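Local coordinates for bromo domain containing protein (Cryptosporidium parvum, PDB 5U9N) that probably recognises acetylated lysine through its second bromodomain, the part held here, which binds the inhibitor bromosporine, at residues A[23-28]-A[120-125]; A[102-107]-A[129-134]; A[49-54]-A[110-115]. All coordinates share one frame; numbering follows the deposited sequence.

Overall arrangement
Contact 2 is the buried one, with its centre about 6 Å from the centre of the chain; the centres of contacts 1 and 3 lie about 13 Å from the centre of the chain, partly exposed, at the end of the helix bundle that binds bromosporine. Helix 96-113 serves contacts 2 and 3, and helix 122-139 serves contacts 1 and 2, so the two pocket-side contacts are tied to one antiparallel helix pair. Chemistry follows place. Contact 2 is mainly aromatic and aliphatic packing between helices. The other two join apolar side chains as well, but each also carries a polar bond to the ligand, through the Phe-27 backbone oxygen in contact 1 and the Asn-114 side chain in contact 3.

Contact 1. Residues A[23-28]-A[120-125]; sequences EQNSFL and CKWIYD. With BMF (Bromosporine), chain C.
The backbone oxygen of Phe-27, a residue whose ring reaches Trp-122, accepts the N-H of bromosporine N04 at 3.1 Å; the angle at the hydrogen, 136°, shows a clearly bent bond. Across the contact itself the evidence is of packing. Asn-25 meets the six-membered part of the indole, with its ND2 3.5 Å from CE3 of Trp-122. The amide and ring planes are turned 60° apart, so this is not a flat stack, and ND2 has its polar partner in the hydroxyl of Ser-126. CG of Trp-122 sits between the backbone N and the carbonyl carbon (chi1 63°), and the six-membered part of the indole comes nearest the 23-28 loop; in this pose CG1 of Ile-123 lies over the centre of one ring face. Leu-28 divides its branches: CD1 approaches CZ3 of Trp-122 at 4.0 Å, while CD2 packs 3.6 Å from bromosporine C10. Ile-123 touches the ligand further along, its CD1 3.7 Å from bromosporine N16. Phe-27 CZ comes up near the indole plane, 4.4 Å from CH2 of Trp-122. Leu-28 and Ile-123 thus line bromosporine from the two segments, an arrangement consistent with the shelf of the ZA loop facing the gatekeeper residue on helix 122-139, the last bundle helix, in a bromodomain acetyl-lysine pocket.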
loop_
_atom_site.group_PDB
_atom_site.type_symbol
_atom_site.label_atom_id
_atom_site.label_comp_id
_atom_site.label_asym_id
_atom_site.label_seq_id
_atom_site.Cartn_x
_atom_site.Cartn_y
_atom_site.Cartn_z
ATOM N N GLU A 23 -2.025 -7.272 -8.958
ATOM C CA GLU A 23 -0.993 -6.703 -9.837
ATOM C C GLU A 23 0.288 -7.517 -9.785
ATOM O O GLU A 23 0.468 -8.335 -8.888
ATOM C CB GLU A 23 -0.698 -5.244 -9.467
ATOM C CG GLU A 23 -1.816 -4.281 -9.823
ATOM C CD GLU A 23 -2.091 -4.147 -11.313
ATOM O OE1 GLU A 23 -1.202 -3.647 -12.042
ATOM O OE2 GLU A 23 -3.219 -4.489 -11.741
ATOM N N GLN A 24 1.177 -7.295 -10.766
ATOM C CA GLN A 24 2.438 -8.029 -10.880
ATOM C C GLN A 24 3.358 -7.759 -9.681
ATOM O O GLN A 24 3.597 -6.604 -9.329
ATOM C CB GLN A 24 3.160 -7.663 -12.181
ATOM C CG GLN A 24 2.445 -8.201 -13.422
ATOM C CD GLN A 24 3.015 -7.652 -14.713
ATOM O OE1 GLN A 24 3.631 -6.578 -14.752
ATOM N NE2 GLN A 24 2.766 -8.350 -15.815
ATOM N N ASN A 25 3.893 -8.850 -9.081
ATOM C CA ASN A 25 4.779 -8.819 -7.925
ATOM C C ASN A 25 4.082 -8.123 -6.729
ATOM O O ASN A 25 4.743 -7.479 -5.900
ATOM C CB ASN A 25 6.131 -8.149 -8.271
ATOM C CG ASN A 25 6.855 -8.828 -9.414
ATOM O OD1 ASN A 25 6.951 -10.040 -9.467
ATOM N ND2 ASN A 25 7.414 -8.066 -10.333
ATOM N N SER A 26 2.751 -8.351 -6.587
ATOM C CA SER A 26 1.971 -7.803 -5.468
ATOM C C SER A 26 2.422 -8.404 -4.119
ATOM O O SER A 26 2.240 -7.777 -3.086
ATOM C CB SER A 26 0.487 -8.077 -5.669
ATOM O OG SER A 26 0.257 -9.468 -5.790
ATOM N N PHE A 27 2.992 -9.624 -4.141
ATOM C CA PHE A 27 3.500 -10.285 -2.930
ATOM C C PHE A 27 4.524 -9.387 -2.194
ATOM O O PHE A 27 4.657 -9.494 -0.976
ATOM C CB PHE A 27 4.142 -11.660 -3.273
ATOM C CG PHE A 27 5.445 -11.585 -4.043
ATOM C CD1 PHE A 27 6.657 -11.504 -3.379
ATOM C CD2 PHE A 27 5.456 -11.612 -5.425
ATOM C CE1 PHE A 27 7.856 -11.416 -4.090
ATOM C CE2 PHE A 27 6.649 -11.476 -6.131
ATOM C CZ PHE A 27 7.841 -11.376 -5.460
ATOM N N LEU A 28 5.235 -8.503 -2.932
ATOM C CA LEU A 28 6.242 -7.613 -2.330
ATOM C C LEU A 28 5.656 -6.744 -1.231
ATOM O O LEU A 28 6.292 -6.540 -0.203
ATOM C CB LEU A 28 6.870 -6.696 -3.400
ATOM C CG LEU A 28 7.755 -7.372 -4.476
ATOM C CD1 LEU A 28 8.153 -6.369 -5.561
ATOM C CD2 LEU A 28 8.999 -7.979 -3.860
ATOM N N CYS A 120 18.251 -5.817 -10.121
ATOM C CA CYS A 120 17.062 -5.927 -9.284
ATOM C C CYS A 120 16.224 -4.597 -9.336
ATOM O O CYS A 120 15.521 -4.278 -8.381
ATOM C CB CYS A 120 17.429 -6.334 -7.849
ATOM S SG CYS A 120 17.506 -8.156 -7.582
ATOM N N LYS A 121 16.188 -3.926 -10.518
ATOM C CA LYS A 121 15.354 -2.727 -10.708
ATOM C C LYS A 121 13.849 -3.092 -10.845
ATOM O O LYS A 121 13.009 -2.205 -10.829
ATOM C CB LYS A 121 15.810 -1.923 -11.942
ATOM C CG LYS A 121 15.498 -2.578 -13.303
ATOM C CD LYS A 121 16.017 -1.744 -14.456
ATOM C CE LYS A 121 15.399 -2.161 -15.766
ATOM N NZ LYS A 121 16.179 -1.661 -16.931
ATOM N N TRP A 122 13.529 -4.385 -11.038
ATOM C CA TRP A 122 12.139 -4.844 -11.157
ATOM C C TRP A 122 11.326 -4.608 -9.847
ATOM O O TRP A 122 10.106 -4.494 -9.916
ATOM C CB TRP A 122 12.084 -6.324 -11.551
ATOM C CG TRP A 122 12.690 -7.254 -10.542
ATOM C CD1 TRP A 122 13.988 -7.657 -10.479
ATOM C CD2 TRP A 122 12.007 -7.931 -9.481
ATOM N NE1 TRP A 122 14.172 -8.488 -9.406
ATOM C CE2 TRP A 122 12.972 -8.666 -8.767
ATOM C CE3 TRP A 122 10.687 -7.919 -9.009
ATOM C CZ2 TRP A 122 12.644 -9.452 -7.659
ATOM C CZ3 TRP A 122 10.365 -8.684 -7.902
ATOM C CH2 TRP A 122 11.330 -9.453 -7.249
ATOM N N ILE A 123 12.005 -4.484 -8.675
ATOM C CA ILE A 123 11.321 -4.204 -7.405
ATOM C C ILE A 123 10.773 -2.795 -7.450
ATOM O O ILE A 123 9.582 -2.605 -7.271
ATOM C CB ILE A 123 12.270 -4.422 -6.186
ATOM C CG1 ILE A 123 12.645 -5.898 -6.070
ATOM C CG2 ILE A 123 11.615 -3.935 -4.899
ATOM C CD1 ILE A 123 13.640 -6.183 -5.068
ATOM N N TYR A 124 11.631 -1.810 -7.760
ATOM C CA TYR A 124 11.238 -0.402 -7.918
ATOM C C TYR A 124 10.139 -0.258 -8.977
ATOM O O TYR A 124 9.187 0.484 -8.770
ATOM C CB TYR A 124 12.479 0.429 -8.320
ATOM C CG TYR A 124 12.229 1.902 -8.597
ATOM C CD1 TYR A 124 11.665 2.317 -9.799
ATOM C CD2 TYR A 124 12.738 2.881 -7.755
ATOM C CE1 TYR A 124 11.458 3.665 -10.074
ATOM C CE2 TYR A 124 12.560 4.234 -8.028
ATOM C CZ TYR A 124 11.950 4.623 -9.211
ATOM O OH TYR A 124 11.846 5.950 -9.545
ATOM N N ASP A 125 10.324 -0.896 -10.140
ATOM C CA ASP A 125 9.366 -0.817 -11.260
ATOM C C ASP A 125 8.016 -1.404 -10.894
ATOM O O ASP A 125 7.009 -0.963 -11.425
ATOM C CB ASP A 125 9.906 -1.553 -12.509
ATOM C CG ASP A 125 11.164 -0.947 -13.128
ATOM O OD1 ASP A 125 11.493 0.216 -12.793
ATOM O OD2 ASP A 125 11.790 -1.619 -13.989
HETATM C C10 BMF C . 10.478 -8.660 -0.624
HETATM N N12 BMF C . 10.102 -6.338 -0.532
HETATM C C15 BMF C . 12.827 -5.696 -1.196
HETATM C C17 BMF C . 15.277 -6.071 -1.566
HETATM C C20 BMF C . 17.928 -6.425 -3.341
HETATM C C22 BMF C . 12.353 -6.980 -1.097
HETATM C C26 BMF C . 8.430 -3.869 -0.111
HETATM C C28 BMF C . 10.742 -11.038 -0.890
HETATM C C01 BMF C . 8.922 -12.688 -0.320
HETATM C C02 BMF C . 9.455 -11.279 -0.416
HETATM C C03 BMF C . 8.677 -10.165 -0.050
HETATM N N04 BMF C . 7.343 -10.332 0.414
HETATM S S05 BMF C . 6.864 -10.245 1.969
HETATM C C06 BMF C . 7.567 -8.786 2.633
HETATM O O07 BMF C . 5.440 -10.096 1.955
HETATM O O08 BMF C . 7.433 -11.370 2.643
HETATM C C09 BMF C . 9.183 -8.876 -0.164
HETATM C C11 BMF C . 10.989 -7.282 -0.753
HETATM N N13 BMF C . 10.589 -5.056 -0.636
HETATM C C14 BMF C . 11.874 -4.660 -0.933
HETATM N N16 BMF C . 14.149 -5.278 -1.511
HETATM O O18 BMF C . 16.351 -5.303 -1.894
HETATM C C19 BMF C . 17.660 -5.967 -1.931
HETATM O O21 BMF C . 15.311 -7.269 -1.382
HETATM N N23 BMF C . 11.944 -3.337 -0.857
HETATM N N24 BMF C . 10.679 -2.871 -0.512
HETATM C C25 BMF C . 9.884 -3.901 -0.401
HETATM C C27 BMF C . 11.252 -9.758 -0.992
#

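Contact 2. Residues A[102-107]-A[129-134]; sequences LVKLIF and QSLNKF
Phe-107 reaches from helix 102-107 onto the backbone of helix 129-134, and its atoms can be followed outward one by one. CB of Phe-107 starts 4.0 Å from CB of Leu-131, and CG still faces that same CB. On one side of the ring CD2 of Phe-107 lies 3.5 Å from CA of Leu-131, and the next atom, CE2, lies 3.8 Å from N of Leu-131. On the other side CD1 is nearest CB of Ser-130, CE1 of Phe-107 comes to 3.4 Å from CB of Ser-130, and CZ at the tip meets the same CB. C of Ser-130 and N of Leu-131 lie over one ring face, offset toward the rim, with N 3.7 Å above the plane, while the oxygen of Val-103, one turn earlier in the ring's own helix, lies over the opposite face. The two segments are nearly antiparallel, at 157° with axes 9.7 Å apart. They belong to helices 96-113 and 122-139, consecutive members of the left-handed four-helix bundle of the bromodomain fold. Toward the far end of the contact the roles reverse, and helix 129-134 supplies the ring. CG1 of Val-103, anti to its own backbone N (chi1 168°), is the methyl set over that ring: it is 3.8 Å from the Phe-134 centroid and only 7° off the normal, which meets the geometry of a CH-pi contact. Ile-16 and Leu-20 of helix 9-20 also touch Phe-134. At the margin Lys-104 crosses Leu-131 at about a right angle, its CG 3.9 Å from CD1 of Leu-131. The aliphatic part of the lysine does this packing, and its NZ forms a salt bridge with Glu-100.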
loop_
_atom_site.group_PDB
_atom_site.type_symbol
_atom_site.label_atom_id
_atom_site.label_comp_id
_atom_site.label_asym_id
_atom_site.label_seq_id
_atom_site.Cartn_x
_atom_site.Cartn_y
_atom_site.Cartn_z
ATOM N N LEU A 102 -1.458 6.001 3.245
ATOM C CA LEU A 102 -0.859 4.745 3.660
ATOM C C LEU A 102 -0.543 3.862 2.458
ATOM O O LEU A 102 0.532 3.275 2.399
ATOM C CB LEU A 102 -1.785 4.007 4.650
ATOM C CG LEU A 102 -1.859 4.594 6.097
ATOM C CD1 LEU A 102 -2.863 3.780 6.968
ATOM C CD2 LEU A 102 -0.476 4.608 6.779
ATOM N N VAL A 103 -1.449 3.781 1.496
ATOM C CA VAL A 103 -1.197 2.979 0.293
ATOM C C VAL A 103 -0.007 3.564 -0.490
ATOM O O VAL A 103 0.875 2.811 -0.891
ATOM C CB VAL A 103 -2.448 2.859 -0.599
ATOM C CG1 VAL A 103 -2.089 2.280 -1.959
ATOM C CG2 VAL A 103 -3.518 2.004 0.086
ATOM N N LYS A 104 0.032 4.889 -0.682
ATOM C CA LYS A 104 1.114 5.523 -1.426
ATOM C C LYS A 104 2.435 5.456 -0.673
ATOM O O LYS A 104 3.485 5.396 -1.307
ATOM C CB LYS A 104 0.774 6.950 -1.755
ATOM C CG LYS A 104 -0.309 7.054 -2.794
ATOM C CD LYS A 104 -0.543 8.495 -3.174
ATOM C CE LYS A 104 -1.249 8.637 -4.485
ATOM N NZ LYS A 104 -1.569 10.082 -4.783
ATOM N N LEU A 105 2.384 5.408 0.664
ATOM C CA LEU A 105 3.576 5.235 1.520
ATOM C C LEU A 105 4.304 3.905 1.204
ATOM O O LEU A 105 5.526 3.854 1.243
ATOM C CB LEU A 105 3.148 5.270 3.011
ATOM C CG LEU A 105 4.217 5.039 4.054
ATOM C CD1 LEU A 105 5.228 6.158 4.059
ATOM C CD2 LEU A 105 3.599 4.897 5.407
ATOM N N ILE A 106 3.539 2.844 0.916
ATOM C CA ILE A 106 4.052 1.518 0.544
ATOM C C ILE A 106 4.919 1.633 -0.710
ATOM O O ILE A 106 5.984 1.050 -0.772
ATOM C CB ILE A 106 2.857 0.528 0.300
ATOM C CG1 ILE A 106 2.134 0.214 1.611
ATOM C CG2 ILE A 106 3.320 -0.794 -0.367
ATOM C CD1 ILE A 106 0.833 -0.574 1.435
ATOM N N PHE A 107 4.427 2.318 -1.726
ATOM C CA PHE A 107 5.131 2.437 -3.004
ATOM C C PHE A 107 6.303 3.439 -2.953
ATOM O O PHE A 107 7.302 3.180 -3.610
ATOM C CB PHE A 107 4.145 2.823 -4.121
ATOM C CG PHE A 107 2.969 1.866 -4.233
ATOM C CD1 PHE A 107 3.157 0.490 -4.135
ATOM C CD2 PHE A 107 1.674 2.343 -4.368
ATOM C CE1 PHE A 107 2.072 -0.384 -4.176
ATOM C CE2 PHE A 107 0.587 1.467 -4.381
ATOM C CZ PHE A 107 0.792 0.112 -4.252
ATOM N N GLN A 129 4.362 0.688 -10.872
ATOM C CA GLN A 129 3.183 0.277 -11.652
ATOM C C GLN A 129 1.969 0.081 -10.766
ATOM O O GLN A 129 0.857 0.295 -11.223
ATOM C CB GLN A 129 3.454 -1.014 -12.446
ATOM C CG GLN A 129 4.412 -0.811 -13.614
ATOM C CD GLN A 129 5.027 -2.121 -14.068
ATOM O OE1 GLN A 129 4.427 -3.205 -13.932
ATOM N NE2 GLN A 129 6.234 -2.054 -14.634
ATOM N N SER A 130 2.158 -0.352 -9.525
ATOM C CA SER A 130 1.032 -0.480 -8.593
ATOM C C SER A 130 0.563 0.907 -8.150
ATOM O O SER A 130 -0.626 1.100 -7.949
ATOM C CB SER A 130 1.397 -1.341 -7.393
ATOM O OG SER A 130 1.339 -2.709 -7.750
ATOM N N LEU A 131 1.488 1.873 -8.024
ATOM C CA LEU A 131 1.139 3.263 -7.738
ATOM C C LEU A 131 0.335 3.847 -8.906
ATOM O O LEU A 131 -0.619 4.587 -8.691
ATOM C CB LEU A 131 2.401 4.098 -7.511
ATOM C CG LEU A 131 2.181 5.624 -7.415
ATOM C CD1 LEU A 131 1.373 5.973 -6.188
ATOM C CD2 LEU A 131 3.487 6.354 -7.383
ATOM N N ASN A 132 0.741 3.534 -10.134
ATOM C CA ASN A 132 0.038 3.995 -11.321
ATOM C C ASN A 132 -1.352 3.347 -11.395
ATOM O O ASN A 132 -2.328 4.033 -11.667
ATOM C CB ASN A 132 0.847 3.687 -12.577
ATOM C CG ASN A 132 2.098 4.530 -12.724
ATOM O OD1 ASN A 132 2.511 5.260 -11.806
ATOM N ND2 ASN A 132 2.757 4.408 -13.873
ATOM N N LYS A 133 -1.444 2.039 -11.114
ATOM C CA LYS A 133 -2.728 1.343 -11.056
ATOM C C LYS A 133 -3.590 1.930 -9.928
ATOM O O LYS A 133 -4.781 2.103 -10.113
ATOM C CB LYS A 133 -2.516 -0.166 -10.835
ATOM C CG LYS A 133 -3.831 -0.998 -10.781
ATOM C CD LYS A 133 -4.538 -1.070 -12.138
ATOM C CE LYS A 133 -5.752 -1.977 -12.082
ATOM N NZ LYS A 133 -6.417 -2.127 -13.410
ATOM N N PHE A 134 -2.997 2.216 -8.757
ATOM C CA PHE A 134 -3.751 2.794 -7.644
ATOM C C PHE A 134 -4.350 4.147 -8.029
ATOM O O PHE A 134 -5.521 4.403 -7.733
ATOM C CB PHE A 134 -2.884 2.958 -6.388
ATOM C CG PHE A 134 -3.659 3.537 -5.212
ATOM C CD1 PHE A 134 -4.827 2.932 -4.763
ATOM C CD2 PHE A 134 -3.315 4.773 -4.672
ATOM C CE1 PHE A 134 -5.601 3.520 -3.767
ATOM C CE2 PHE A 134 -4.070 5.338 -3.641
ATOM C CZ PHE A 134 -5.209 4.704 -3.196
#

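Contact 3. Residues A[49-54]-A[110-115]; sequences EVIPEA and CMIFNP. With BMF (Bromosporine), chain C.
Val-50 and Phe-113 cross at about a right angle, and the valine comes to the ring at its edge: CB of Val-50 lies in the ring plane, 3.9 Å from CD1 of Phe-113. Against Ile-112 the valine is placed differently. The two side chains slide past each other in opposite directions, with CG1 of Val-50 4.0 Å from CG2 of Ile-112. CG1 is anti to the backbone N (chi1 175°), which sets this methyl against both CD1 of Phe-113 and CG2 of Ile-112. That CG2 methyl also receives Ile-51, whose CD1 stands 4.0 Å away on a side chain crossing Ile-112 obliquely. One branch of Ile-112 thus meets two consecutive residues where helix 41-50 ends. On the other side of the ring from CD1, CD2 of Phe-113 comes to 3.9 Å from bromosporine N23, obliquely to the ring, and Tyr-47 meets this ring edge-to-face.

One residue beyond Phe-113, the Asn-114 amide is gripped at both ends. Its ND2 donates to the oxygen of Cys-110 at 2.8 Å (158° at the hydrogen), in the carbonyl plane and on a lone pair; the same oxygen also accepts the Asn-114 backbone N-H. OD1 of Asn-114 accepts a hydrogen bond from bromosporine N16 at 2.9 Å (154°), while ND2 also lies 2.8 Å from bromosporine N23. Its position and its bond to the ligand are consistent with the asparagine that binds acetyl-lysine in bromodomains. Because the Cys-110 oxygen can only accept, its bond supports placing the amide nitrogen there, which leaves the carbonyl end as acceptor for the ligand N-H.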
loop_
_atom_site.group_PDB
_atom_site.type_symbol
_atom_site.label_atom_id
_atom_site.label_comp_id
_atom_site.label_asym_id
_atom_site.label_seq_id
_atom_site.Cartn_x
_atom_site.Cartn_y
_atom_site.Cartn_z
ATOM N N GLU A 49 16.971 2.117 8.946
ATOM C CA GLU A 49 17.732 3.360 8.835
ATOM C C GLU A 49 17.190 4.229 7.675
ATOM O O GLU A 49 17.043 5.438 7.823
ATOM C CB GLU A 49 19.233 3.030 8.607
ATOM C CG GLU A 49 20.186 4.150 8.990
ATOM N N VAL A 50 16.863 3.600 6.544
ATOM C CA VAL A 50 16.411 4.300 5.342
ATOM C C VAL A 50 14.919 4.666 5.440
ATOM O O VAL A 50 14.548 5.781 5.091
ATOM C CB VAL A 50 16.696 3.437 4.079
ATOM C CG1 VAL A 50 16.127 4.091 2.810
ATOM C CG2 VAL A 50 18.195 3.181 3.922
ATOM N N ILE A 51 14.069 3.740 5.920
ATOM C CA ILE A 51 12.624 3.975 5.980
ATOM C C ILE A 51 12.127 4.170 7.443
ATOM O O ILE A 51 12.055 3.208 8.196
ATOM C CB ILE A 51 11.886 2.805 5.302
ATOM C CG1 ILE A 51 12.320 2.660 3.810
ATOM C CG2 ILE A 51 10.380 3.005 5.411
ATOM C CD1 ILE A 51 12.155 4.006 2.892
ATOM N N PRO A 52 11.636 5.381 7.795
ATOM C CA PRO A 52 11.153 5.607 9.167
ATOM C C PRO A 52 9.737 5.055 9.434
ATOM O O PRO A 52 9.425 4.750 10.588
ATOM C CB PRO A 52 11.167 7.131 9.291
ATOM C CG PRO A 52 10.944 7.619 7.912
ATOM C CD PRO A 52 11.659 6.643 7.020
ATOM N N GLU A 53 8.863 4.979 8.395
ATOM C CA GLU A 53 7.491 4.483 8.561
ATOM C C GLU A 53 7.184 3.364 7.549
ATOM O O GLU A 53 6.748 3.635 6.444
ATOM C CB GLU A 53 6.477 5.637 8.414
ATOM C CG GLU A 53 5.065 5.281 8.887
ATOM C CD GLU A 53 3.964 6.287 8.548
ATOM O OE1 GLU A 53 4.273 7.354 7.959
ATOM O OE2 GLU A 53 2.786 5.994 8.865
ATOM N N ALA A 54 7.357 2.114 7.953
ATOM C CA ALA A 54 7.027 0.984 7.076
ATOM C C ALA A 54 5.510 0.774 6.999
ATOM O O ALA A 54 4.787 1.183 7.902
ATOM C CB ALA A 54 7.691 -0.277 7.572
ATOM N N CYS A 110 9.285 1.752 -1.076
ATOM C CA CYS A 110 9.898 0.802 -1.980
ATOM C C CYS A 110 10.742 1.524 -3.031
ATOM O O CYS A 110 11.816 1.057 -3.371
ATOM C CB CYS A 110 8.832 -0.069 -2.633
ATOM S SG CYS A 110 9.490 -1.287 -3.783
ATOM N N MET A 111 10.277 2.653 -3.517
ATOM C CA MET A 111 11.006 3.409 -4.532
ATOM C C MET A 111 12.159 4.225 -3.921
ATOM O O MET A 111 13.091 4.550 -4.645
ATOM C CB MET A 111 10.043 4.313 -5.318
ATOM C CG MET A 111 9.110 3.500 -6.239
ATOM S SD MET A 111 8.168 4.502 -7.377
ATOM C CE MET A 111 6.801 4.978 -6.349
ATOM N N ILE A 112 12.148 4.496 -2.601
ATOM C CA ILE A 112 13.307 5.151 -1.934
ATOM C C ILE A 112 14.389 4.100 -1.604
ATOM O O ILE A 112 15.581 4.397 -1.703
ATOM C CB ILE A 112 12.864 5.916 -0.647
ATOM C CG1 ILE A 112 12.059 7.142 -1.035
ATOM C CG2 ILE A 112 14.079 6.329 0.249
ATOM C CD1 ILE A 112 11.218 7.641 -0.020
ATOM N N PHE A 113 13.977 2.901 -1.164
ATOM C CA PHE A 113 14.903 1.874 -0.711
ATOM C C PHE A 113 15.571 1.111 -1.866
ATOM O O PHE A 113 16.713 0.665 -1.708
ATOM C CB PHE A 113 14.168 0.870 0.208
ATOM C CG PHE A 113 15.082 -0.109 0.927
ATOM C CD1 PHE A 113 15.933 0.322 1.936
ATOM C CD2 PHE A 113 15.090 -1.455 0.587
ATOM C CE1 PHE A 113 16.804 -0.573 2.576
ATOM C CE2 PHE A 113 15.962 -2.346 1.217
ATOM C CZ PHE A 113 16.810 -1.902 2.220
ATOM N N ASN A 114 14.869 0.897 -2.986
ATOM C CA ASN A 114 15.414 0.049 -4.058
ATOM C C ASN A 114 15.829 0.886 -5.241
ATOM O O ASN A 114 15.240 1.942 -5.484
ATOM C CB ASN A 114 14.392 -1.028 -4.481
ATOM C CG ASN A 114 13.883 -1.855 -3.310
ATOM O OD1 ASN A 114 14.514 -2.800 -2.874
ATOM N ND2 ASN A 114 12.774 -1.463 -2.730
ATOM N N PRO A 115 16.888 0.456 -5.979
ATOM C CA PRO A 115 17.381 1.272 -7.100
ATOM C C PRO A 115 16.535 1.096 -8.356
ATOM O O PRO A 115 15.907 0.052 -8.543
ATOM C CB PRO A 115 18.801 0.743 -7.302
ATOM C CG PRO A 115 18.708 -0.698 -6.950
ATOM C CD PRO A 115 17.715 -0.770 -5.807
HETATM C C10 BMF C . 10.478 -8.660 -0.624
HETATM N N12 BMF C . 10.102 -6.338 -0.532
HETATM C C15 BMF C . 12.827 -5.696 -1.196
HETATM C C17 BMF C . 15.277 -6.071 -1.566
HETATM C C20 BMF C . 17.928 -6.425 -3.341
HETATM C C22 BMF C . 12.353 -6.980 -1.097
HETATM C C26 BMF C . 8.430 -3.869 -0.111
HETATM C C28 BMF C . 10.742 -11.038 -0.890
HETATM C C01 BMF C . 8.922 -12.688 -0.320
HETATM C C02 BMF C . 9.455 -11.279 -0.416
HETATM C C03 BMF C . 8.677 -10.165 -0.050
HETATM N N04 BMF C . 7.343 -10.332 0.414
HETATM S S05 BMF C . 6.864 -10.245 1.969
HETATM C C06 BMF C . 7.567 -8.786 2.633
HETATM O O07 BMF C . 5.440 -10.096 1.955
HETATM O O08 BMF C . 7.433 -11.370 2.643
HETATM C C09 BMF C . 9.183 -8.876 -0.164
HETATM C C11 BMF C . 10.989 -7.282 -0.753
HETATM N N13 BMF C . 10.589 -5.056 -0.636
HETATM C C14 BMF C . 11.874 -4.660 -0.933
HETATM N N16 BMF C . 14.149 -5.278 -1.511
HETATM O O18 BMF C . 16.351 -5.303 -1.894
HETATM C C19 BMF C . 17.660 -5.967 -1.931
HETATM O O21 BMF C . 15.311 -7.269 -1.382
HETATM N N23 BMF C . 11.944 -3.337 -0.857
HETATM N N24 BMF C . 10.679 -2.871 -0.512
HETATM C C25 BMF C . 9.884 -3.901 -0.401
HETATM C C27 BMF C . 11.252 -9.758 -0.992
#